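Local coordinates for delta-like protein (Rattus norvegicus, PDB 4XL1) that binds the extracellular EGF repeats of the Notch1 receptor and, as a Delta-family ligand, probably triggers Notch signalling between neighbouring cells, at residues 18-22 with 113-117; 156-162 with 176-182. The protein carries 3 engineered substitutions. One frame throughout, in Å; residues are numbered along the deposited sequence.

Contact 1. Residues 18-22 with 113-117; sequences GMLAN and NSLIS
At one edge of the C2-like domain, the loop 18-22 docks on the start of strand 114-124, an outer strand of a four-stranded antiparallel sheet. The loop is irregular: Gly18 takes positive phi (56/54), which suits glycine, Met19 and Leu20 are extended, and Ala21 and Asn22 turn back. The closest CA pair is Leu20 with Ile116, 4.6 Å apart. A single direct hydrogen bond ties the two backbones, from Ala21 N to Leu115 O at 3.0 Å (163°). Water 1 reinforces it, donating to Leu115 O at 3.0 Å and accepting from Asn22 N at 3.3 Å. Leu20, in the mt rotamer, brings CD2 to 3.6 Å from both Ser114 CB and Leu115 O and 4.2 Å from Ile116 CG1, so its isobutyl end lies against the strand. Ala21 points CB toward the strand, 3.5 Å from Ile116 O and 4.5 Å from Leu115 CB, which its small methyl tolerates. Ile116 (mt) is buried, and Met19 O lies 3.8 Å from its CG2. On the strand's other edge, Ile116 and Ser117 both face Ala97 in a classic beta bulge, joining it to strand 90-99, while the Ile116 side chain reaches Thr32 of strand 31-37.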
loop_
_atom_site.group_PDB
_atom_site.type_symbol
_atom_site.label_atom_id
_atom_site.label_comp_id
_atom_site.label_asym_id
_atom_site.label_seq_id
_atom_site.Cartn_x
_atom_site.Cartn_y
_atom_site.Cartn_z
ATOM N N GLY B 18 -20.289 23.736 18.215
ATOM C CA GLY B 18 -19.543 24.435 17.183
ATOM C C GLY B 18 -18.308 25.151 17.689
ATOM O O GLY B 18 -18.136 26.348 17.464
ATOM N N MET B 19 -17.447 24.413 18.377
ATOM C CA MET B 19 -16.286 25.008 19.022
ATOM C C MET B 19 -14.990 24.665 18.296
ATOM O O MET B 19 -14.892 23.636 17.626
ATOM C CB MET B 19 -16.214 24.550 20.477
ATOM C CG MET B 19 -17.510 24.770 21.233
ATOM S SD MET B 19 -17.703 26.472 21.787
ATOM C CE MET B 19 -16.299 26.597 22.883
ATOM N N LEU B 20 -13.998 25.537 18.435
ATOM C CA LEU B 20 -12.658 25.250 17.949
ATOM C C LEU B 20 -11.815 24.642 19.059
ATOM O O LEU B 20 -12.218 24.634 20.223
ATOM C CB LEU B 20 -11.987 26.516 17.411
ATOM C CG LEU B 20 -12.511 27.051 16.080
ATOM C CD1 LEU B 20 -11.976 28.447 15.805
ATOM C CD2 LEU B 20 -12.118 26.098 14.964
ATOM N N ALA B 21 -10.650 24.127 18.688
ATOM C CA ALA B 21 -9.727 23.546 19.653
ATOM C C ALA B 21 -9.268 24.584 20.671
ATOM O O ALA B 21 -9.175 24.292 21.862
ATOM C CB ALA B 21 -8.529 22.936 18.940
ATOM N N ASN B 22 -9.041 25.806 20.208
ATOM C CA ASN B 22 -8.624 26.893 21.079
ATOM C C ASN B 22 -9.729 27.410 22.009
ATOM O O ASN B 22 -9.512 28.353 22.761
ATOM C CB ASN B 22 -8.058 28.043 20.249
ATOM C CG ASN B 22 -9.091 28.668 19.338
ATOM O OD1 ASN B 22 -10.289 28.504 19.540
ATOM N ND2 ASN B 22 -8.630 29.391 18.332
ATOM N N ASN B 113 -7.479 28.832 8.445
ATOM C CA ASN B 113 -7.916 27.569 9.040
ATOM C C ASN B 113 -7.563 27.375 10.514
ATOM O O ASN B 113 -6.466 27.717 10.959
ATOM C CB ASN B 113 -7.348 26.397 8.239
ATOM C CG ASN B 113 -7.780 26.424 6.790
ATOM O OD1 ASN B 113 -8.745 27.099 6.432
ATOM N ND2 ASN B 113 -7.072 25.683 5.946
ATOM N N SER B 114 -8.513 26.819 11.262
ATOM C CA SER B 114 -8.308 26.501 12.669
ATOM C C SER B 114 -8.729 25.061 12.964
ATOM O O SER B 114 -9.767 24.597 12.492
ATOM C CB SER B 114 -9.084 27.474 13.560
ATOM O OG SER B 114 -8.773 28.819 13.242
ATOM N N LEU B 115 -7.913 24.365 13.748
ATOM C CA LEU B 115 -8.172 22.978 14.120
ATOM C C LEU B 115 -9.383 22.842 15.040
ATOM O O LEU B 115 -9.593 23.665 15.928
ATOM C CB LEU B 115 -6.934 22.376 14.790
ATOM C CG LEU B 115 -6.994 20.914 15.239
ATOM C CD1 LEU B 115 -6.959 19.976 14.042
ATOM C CD2 LEU B 115 -5.844 20.613 16.185
ATOM N N ILE B 116 -10.180 21.801 14.815
ATOM C CA ILE B 116 -11.319 21.511 15.678
ATOM C C ILE B 116 -10.941 20.438 16.691
ATOM O O ILE B 116 -10.989 20.665 17.900
ATOM C CB ILE B 116 -12.542 21.045 14.865
ATOM C CG1 ILE B 116 -13.034 22.175 13.958
ATOM C CG2 ILE B 116 -13.654 20.574 15.788
ATOM C CD1 ILE B 116 -14.242 21.811 13.127
ATOM N N SER B 117 -10.551 19.274 16.182
ATOM C CA SER B 117 -10.075 18.174 17.011
ATOM C C SER B 117 -9.400 17.135 16.131
ATOM O O SER B 117 -9.493 17.195 14.905
ATOM C CB SER B 117 -11.221 17.538 17.803
ATOM O OG SER B 117 -12.064 16.768 16.962
HETATM O O HOH W 1 -8.671 26.319 16.989
#

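Contact 2. Residues 156-162 with 176-182; sequences YGDSCSR and CQPDGSP. Engineered in segment 176-182: Pro182 (natural residue Leu).
Residues 156-162 form a closed loop, with Tyr156 N hydrogen-bonded to Arg162 O (2.7 Å) and Arg162 N to Tyr156 O (3.1 Å); Ser161 and Arg162 facing Tyr156 make a classic beta bulge. A type I turn spans Gly157 to Cys160, closed by Cys160 N to Gly157 O at 3.0 Å. In 176-182 a second type I turn, Gln177 to Gly180, is closed by Gly180 N to Gln177 O (2.9 Å), and Gln177 N is hydrogen-bonded to Ser181 O at 3.0 Å. The loops abut with CA pairs Tyr156-Gly180 and Gly157-Asp179 at 4.8 and 4.9 Å, without a direct hydrogen bond between them. Glycine suits Gly157 (96/164) because a CB would jam against Tyr156 O. Gly180 (91/-3) is suited twice over: its phi is positive, and a CB would strike Tyr156 CB, which lies 3.4 Å from Gly180 CA. Tyr156 (chi1 m) lays its ring along the turn, CD2 3.4 Å from Pro178 O at the ring edge and OH 3.4 Å from Cys176 CB; Cys176 SG sits obliquely, 5.3 Å from the ring centroid. Arg162, fully extended, sets one guanidinium face over Gly180 O and Ser181 CA, and water 2 bridges NE (2.7 Å) to Gly180 O (2.4 Å). Asp179 OD1 accepts from Ser181 N at 3.0 Å, an Asx turn suited to its carboxylate. Within the cysteine-rich DSL module, disulfides Cys151-Cys160 and Cys164-Cys176 anchor the two loops. Loop 156-162 connects strands 155-156 and 162-163 and meets Notch1 through Ser161 and Arg162; loop 176-182 joins strands 172-176 and 182-184, Pro182 being engineered.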
loop_
_atom_site.group_PDB
_atom_site.type_symbol
_atom_site.label_atom_id
_atom_site.label_comp_id
_atom_site.label_asym_id
_atom_site.label_seq_id
_atom_site.Cartn_x
_atom_site.Cartn_y
_atom_site.Cartn_z
ATOM N N TYR B 156 -4.154 -9.400 -6.988
ATOM C CA TYR B 156 -4.800 -10.401 -6.152
ATOM C C TYR B 156 -3.842 -10.966 -5.117
ATOM O O TYR B 156 -2.633 -10.737 -5.176
ATOM C CB TYR B 156 -5.350 -11.558 -6.992
ATOM C CG TYR B 156 -6.335 -11.187 -8.077
ATOM C CD1 TYR B 156 -5.898 -10.744 -9.318
ATOM C CD2 TYR B 156 -7.703 -11.309 -7.870
ATOM C CE1 TYR B 156 -6.791 -10.412 -10.314
ATOM C CE2 TYR B 156 -8.608 -10.980 -8.862
ATOM C CZ TYR B 156 -8.145 -10.531 -10.083
ATOM O OH TYR B 156 -9.037 -10.202 -11.078
ATOM N N GLY B 157 -4.392 -11.737 -4.189
ATOM C CA GLY B 157 -3.601 -12.354 -3.145
ATOM C C GLY B 157 -3.599 -11.552 -1.860
ATOM O O GLY B 157 -3.953 -10.372 -1.841
ATOM N N ASP B 158 -3.175 -12.207 -0.787
ATOM C CA ASP B 158 -3.209 -11.645 0.558
ATOM C C ASP B 158 -2.321 -10.411 0.720
ATOM O O ASP B 158 -2.495 -9.638 1.661
ATOM C CB ASP B 158 -2.826 -12.725 1.570
ATOM C CG ASP B 158 -3.774 -13.912 1.530
ATOM O OD1 ASP B 158 -4.957 -13.714 1.178
ATOM O OD2 ASP B 158 -3.339 -15.041 1.839
ATOM N N SER B 159 -1.361 -10.237 -0.183
ATOM C CA SER B 159 -0.510 -9.055 -0.152
ATOM C C SER B 159 -0.613 -8.271 -1.458
ATOM O O SER B 159 0.187 -7.370 -1.710
ATOM C CB SER B 159 0.946 -9.448 0.108
ATOM O OG SER B 159 1.442 -10.274 -0.932
ATOM N N CYS B 160 -1.600 -8.627 -2.280
ATOM C CA CYS B 160 -1.887 -7.931 -3.537
ATOM C C CYS B 160 -0.690 -7.964 -4.480
ATOM O O CYS B 160 -0.507 -7.058 -5.294
ATOM C CB CYS B 160 -2.308 -6.480 -3.281
ATOM S SG CYS B 160 -3.854 -6.280 -2.370
ATOM N N SER B 161 0.118 -9.014 -4.373
ATOM C CA SER B 161 1.373 -9.089 -5.110
ATOM C C SER B 161 1.263 -9.905 -6.394
ATOM O O SER B 161 2.232 -10.023 -7.141
ATOM C CB SER B 161 2.471 -9.681 -4.223
ATOM O OG SER B 161 2.736 -8.852 -3.105
ATOM N N ARG B 162 0.084 -10.456 -6.663
ATOM C CA ARG B 162 -0.071 -11.303 -7.837
ATOM C C ARG B 162 -1.041 -10.685 -8.836
ATOM O O ARG B 162 -2.184 -10.376 -8.502
ATOM C CB ARG B 162 -0.544 -12.699 -7.426
ATOM C CG ARG B 162 -0.836 -13.626 -8.590
ATOM C CD ARG B 162 -1.055 -15.050 -8.112
ATOM N NE ARG B 162 -1.032 -15.999 -9.219
ATOM C CZ ARG B 162 -1.217 -17.308 -9.089
ATOM N NH1 ARG B 162 -1.443 -17.834 -7.893
ATOM N NH2 ARG B 162 -1.178 -18.092 -10.157
ATOM N N CYS B 176 -10.158 -14.735 -14.036
ATOM C CA CYS B 176 -9.295 -14.556 -12.877
ATOM C C CYS B 176 -10.031 -14.960 -11.612
ATOM O O CYS B 176 -11.113 -14.451 -11.316
ATOM C CB CYS B 176 -8.806 -13.112 -12.775
ATOM S SG CYS B 176 -7.627 -12.635 -14.062
ATOM N N GLN B 177 -9.425 -15.870 -10.861
ATOM C CA GLN B 177 -9.958 -16.283 -9.572
ATOM C C GLN B 177 -9.590 -15.265 -8.498
ATOM O O GLN B 177 -8.692 -14.448 -8.703
ATOM C CB GLN B 177 -9.446 -17.684 -9.220
ATOM C CG GLN B 177 -10.155 -18.787 -9.995
ATOM C CD GLN B 177 -9.484 -20.138 -9.861
ATOM O OE1 GLN B 177 -8.270 -20.228 -9.682
ATOM N NE2 GLN B 177 -10.275 -21.202 -9.950
ATOM N N PRO B 178 -10.290 -15.304 -7.352
ATOM C CA PRO B 178 -10.005 -14.383 -6.247
ATOM C C PRO B 178 -8.553 -14.406 -5.764
ATOM O O PRO B 178 -8.081 -13.387 -5.262
ATOM C CB PRO B 178 -10.946 -14.871 -5.145
ATOM C CG PRO B 178 -12.109 -15.424 -5.885
ATOM C CD PRO B 178 -11.549 -16.044 -7.135
ATOM N N ASP B 179 -7.858 -15.532 -5.907
ATOM C CA ASP B 179 -6.466 -15.604 -5.466
ATOM C C ASP B 179 -5.484 -15.200 -6.568
ATOM O O ASP B 179 -4.271 -15.210 -6.364
ATOM C CB ASP B 179 -6.133 -17.013 -4.962
ATOM C CG ASP B 179 -6.116 -18.051 -6.073
ATOM O OD1 ASP B 179 -6.684 -17.791 -7.154
ATOM O OD2 ASP B 179 -5.524 -19.131 -5.861
ATOM N N GLY B 180 -6.017 -14.845 -7.731
ATOM C CA GLY B 180 -5.199 -14.396 -8.844
ATOM C C GLY B 180 -4.768 -15.498 -9.785
ATOM O O GLY B 180 -4.102 -15.241 -10.788
ATOM N N SER B 181 -5.136 -16.731 -9.459
ATOM C CA SER B 181 -4.844 -17.851 -10.337
ATOM C C SER B 181 -5.858 -17.872 -11.473
ATOM O O SER B 181 -7.035 -17.582 -11.261
ATOM C CB SER B 181 -4.866 -19.174 -9.568
ATOM O OG SER B 181 -6.169 -19.472 -9.100
ATOM N N PRO B 182 -5.401 -18.198 -12.688
ATOM C CA PRO B 182 -6.286 -18.313 -13.852
ATOM C C PRO B 182 -7.335 -19.412 -13.692
ATOM O O PRO B 182 -7.028 -20.491 -13.186
ATOM C CB PRO B 182 -5.323 -18.645 -14.996
ATOM C CG PRO B 182 -3.997 -18.142 -14.542
ATOM C CD PRO B 182 -3.980 -18.314 -13.055
HETATM O O HOH W 2 -1.835 -14.981 -11.571
#

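Both contacts lie at the surface, their centres 44 Å apart and their nearest atoms about 30 Å apart, and they follow one another along the chain, contact 1 in the C2-like domain and contact 2 in the DSL module. Contact 1 sets a loop against an outer strand of a sheet, where a backbone hydrogen bond and aliphatic packing hold it, with Ile116 buried among Asn15, Cys30 and Thr32. Contact 2 joins two loops of a small module; there one aromatic ring and one long arginine span the gap, while disulfides and tight turns fix the backbones. Each contact includes a water bridge. Contact 2 also touches Notch1, whereas no other chain of the assembly reaches contact 1.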